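Putative carbohydrate-active enzyme (Uncultured organism, PDB 5WH8) probably hydrolyses O-glycosidic bonds in cellulose, this chain being the family 5 glycoside hydrolase domain of a longer multi-modular cellulase. Local coordinates at residues A[69-75]-A[108-113]. Numbering follows the deposited sequence.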
# COMPACT_ATOMS: atom_id res chain seq x y z
N THR A 69 13.85 -3.39 1.45
CA THR A 69 14.83 -3.44 2.51
C THR A 69 16.13 -4.03 1.97
O THR A 69 17.23 -3.62 2.37
CB THR A 69 14.32 -4.27 3.72
OG1 THR A 69 14.14 -5.63 3.33
CG2 THR A 69 13.02 -3.71 4.25
N HIS A 70 15.99 -4.95 1.01
CA HIS A 70 17.10 -5.70 0.43
C HIS A 70 17.09 -5.65 -1.10
O HIS A 70 16.29 -4.94 -1.70
CB HIS A 70 17.05 -7.13 0.93
CG HIS A 70 17.39 -7.25 2.39
ND1 HIS A 70 16.55 -6.80 3.39
CD2 HIS A 70 18.48 -7.74 3.01
CE1 HIS A 70 17.11 -7.02 4.56
NE2 HIS A 70 18.29 -7.59 4.36
N GLU A 71 17.99 -6.43 -1.71
CA GLU A 71 18.36 -6.33 -3.13
C GLU A 71 19.07 -5.01 -3.39
O GLU A 71 19.18 -4.15 -2.49
CB GLU A 71 17.14 -6.49 -4.05
CG GLU A 71 16.38 -7.79 -3.75
CD GLU A 71 15.21 -8.07 -4.68
OE1 GLU A 71 15.41 -8.09 -5.92
OE2 GLU A 71 14.09 -8.28 -4.16
N TRP A 72 19.59 -4.85 -4.61
CA TRP A 72 20.47 -3.73 -4.87
C TRP A 72 19.79 -2.42 -4.47
O TRP A 72 18.66 -2.15 -4.89
CB TRP A 72 20.91 -3.64 -6.34
CG TRP A 72 21.88 -2.49 -6.47
CD1 TRP A 72 23.23 -2.52 -6.25
CD2 TRP A 72 21.54 -1.12 -6.76
NE1 TRP A 72 23.76 -1.25 -6.40
CE2 TRP A 72 22.74 -0.38 -6.71
CE3 TRP A 72 20.34 -0.45 -7.04
CZ2 TRP A 72 22.78 0.99 -6.95
CZ3 TRP A 72 20.38 0.91 -7.28
CH2 TRP A 72 21.59 1.62 -7.23
N GLY A 73 20.47 -1.60 -3.68
CA GLY A 73 19.97 -0.29 -3.32
C GLY A 73 18.91 -0.27 -2.24
O GLY A 73 18.34 0.79 -1.93
N GLY A 74 18.64 -1.43 -1.65
CA GLY A 74 17.65 -1.54 -0.60
C GLY A 74 18.02 -0.71 0.61
O GLY A 74 19.18 -0.33 0.76
N TYR A 75 17.04 -0.42 1.47
CA TYR A 75 17.25 0.46 2.61
C TYR A 75 18.39 -0.03 3.48
O TYR A 75 19.14 0.79 4.02
CB TYR A 75 15.96 0.57 3.42
CG TYR A 75 16.01 1.59 4.54
CD1 TYR A 75 16.52 1.25 5.78
CD2 TYR A 75 15.50 2.86 4.36
CE1 TYR A 75 16.55 2.16 6.82
CE2 TYR A 75 15.53 3.79 5.39
CZ TYR A 75 16.04 3.42 6.63
OH TYR A 75 16.07 4.33 7.66
N TRP A 108 7.40 -0.73 4.39
CA TRP A 108 8.68 -1.39 4.70
C TRP A 108 8.67 -2.73 3.97
O TRP A 108 8.06 -3.73 4.41
CB TRP A 108 8.83 -1.55 6.21
CG TRP A 108 10.12 -2.16 6.72
CD1 TRP A 108 10.28 -3.41 7.27
CD2 TRP A 108 11.41 -1.53 6.75
NE1 TRP A 108 11.59 -3.59 7.65
CE2 TRP A 108 12.30 -2.46 7.34
CE3 TRP A 108 11.90 -0.28 6.35
CZ2 TRP A 108 13.66 -2.18 7.52
CZ3 TRP A 108 13.23 0.00 6.53
CH2 TRP A 108 14.11 -0.94 7.10
N HIS A 109 9.30 -2.74 2.80
CA HIS A 109 9.00 -3.74 1.76
C HIS A 109 9.92 -4.94 1.86
O HIS A 109 10.82 -5.10 1.05
CB HIS A 109 9.08 -3.07 0.37
CG HIS A 109 8.44 -3.84 -0.76
ND1 HIS A 109 7.10 -3.74 -1.04
CD2 HIS A 109 8.96 -4.65 -1.72
CE1 HIS A 109 6.81 -4.45 -2.12
NE2 HIS A 109 7.93 -5.02 -2.55
N VAL A 110 9.67 -5.77 2.89
CA VAL A 110 10.38 -7.05 3.07
C VAL A 110 9.95 -8.03 1.97
O VAL A 110 8.79 -8.03 1.56
CB VAL A 110 10.13 -7.67 4.45
CG1 VAL A 110 10.48 -6.71 5.56
CG2 VAL A 110 8.72 -8.16 4.62
N LEU A 111 10.90 -8.82 1.48
CA LEU A 111 10.61 -9.81 0.46
C LEU A 111 11.69 -10.91 0.38
O LEU A 111 11.46 -12.03 0.84
CB LEU A 111 10.44 -9.12 -0.89
CG LEU A 111 10.01 -9.97 -2.09
CD1 LEU A 111 8.68 -10.69 -1.85
CD2 LEU A 111 9.95 -9.06 -3.29
N ASN A 112 12.86 -10.57 -0.17
CA ASN A 112 13.89 -11.57 -0.49
C ASN A 112 15.17 -11.41 0.34
O ASN A 112 15.26 -10.55 1.22
CB ASN A 112 14.27 -11.50 -1.99
CG ASN A 112 13.13 -11.91 -2.92
OD1 ASN A 112 12.39 -12.87 -2.65
ND2 ASN A 112 12.99 -11.19 -4.03
N ASP A 113 16.16 -12.26 0.06
CA ASP A 113 17.47 -12.20 0.71
C ASP A 113 17.41 -12.33 2.25
O ASP A 113 18.24 -11.77 2.96
CB ASP A 113 18.21 -10.90 0.33
CG ASP A 113 18.53 -10.81 -1.16
OD1 ASP A 113 18.27 -11.80 -1.89
OD2 ASP A 113 19.05 -9.77 -1.61
O HOH W 1 13.29 -6.32 0.52
O HOH W 2 13.87 -8.20 -1.47
O HOH W 3 20.37 -7.35 -0.30
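The indole of Trp108 receives Thr69 on one face and Tyr75 at its edge. CG2 of Thr69 sits over the middle of the indole face, 3.6 Å from the centroid of the five-membered ring, a CH-pi contact. The outer rim of the six-membered ring, CZ3 and CH2, runs into one face of Tyr75 as an offset edge-to-face pair with the planes at 71°. CD1 of Tyr75 comes within 3.5 Å of CH2 of Trp108. Both aromatic side chains have polar ends fixed elsewhere, Trp108 NE1 by Thr121 and Tyr75 OH by Asn87. The His70 ring takes Thr69 OG1 at its edge, in plane, in a hydrogen bond through ND1. A chi1 of 65° turns OG1 toward this ring and leaves the methyl of Thr69 for the indole. These residues lie where the parallel strands 62-68 and 103-109, neighbours in the eight-stranded TIM barrel of the family 5 glycoside hydrolases, run out at their C-terminal ends, the side on which this fold carries its active site. Beyond the strands, polar groups and waters join the two loops. CB of His70 also packs 4.0 Å from CB of Asp113, imidazole and carboxylate planes nearly perpendicular. Water 1 donates to His109 O and accepts from His70 N, bridging the two backbones. Asn112 ND2 donates to Glu71 OE2 over 3.1 Å, approaching from above the carboxylate plane, 57° out of it. Water 2 also donates to that oxygen, at 2.7 Å, while accepting from Asn112 N, which ties Glu71 to both backbone and side chain of one residue. A type II turn from Glu71 to Gly74 carries the chain back toward Tyr75. At its start water 3 accepts from Glu71 N and donates to Asp113 OD2.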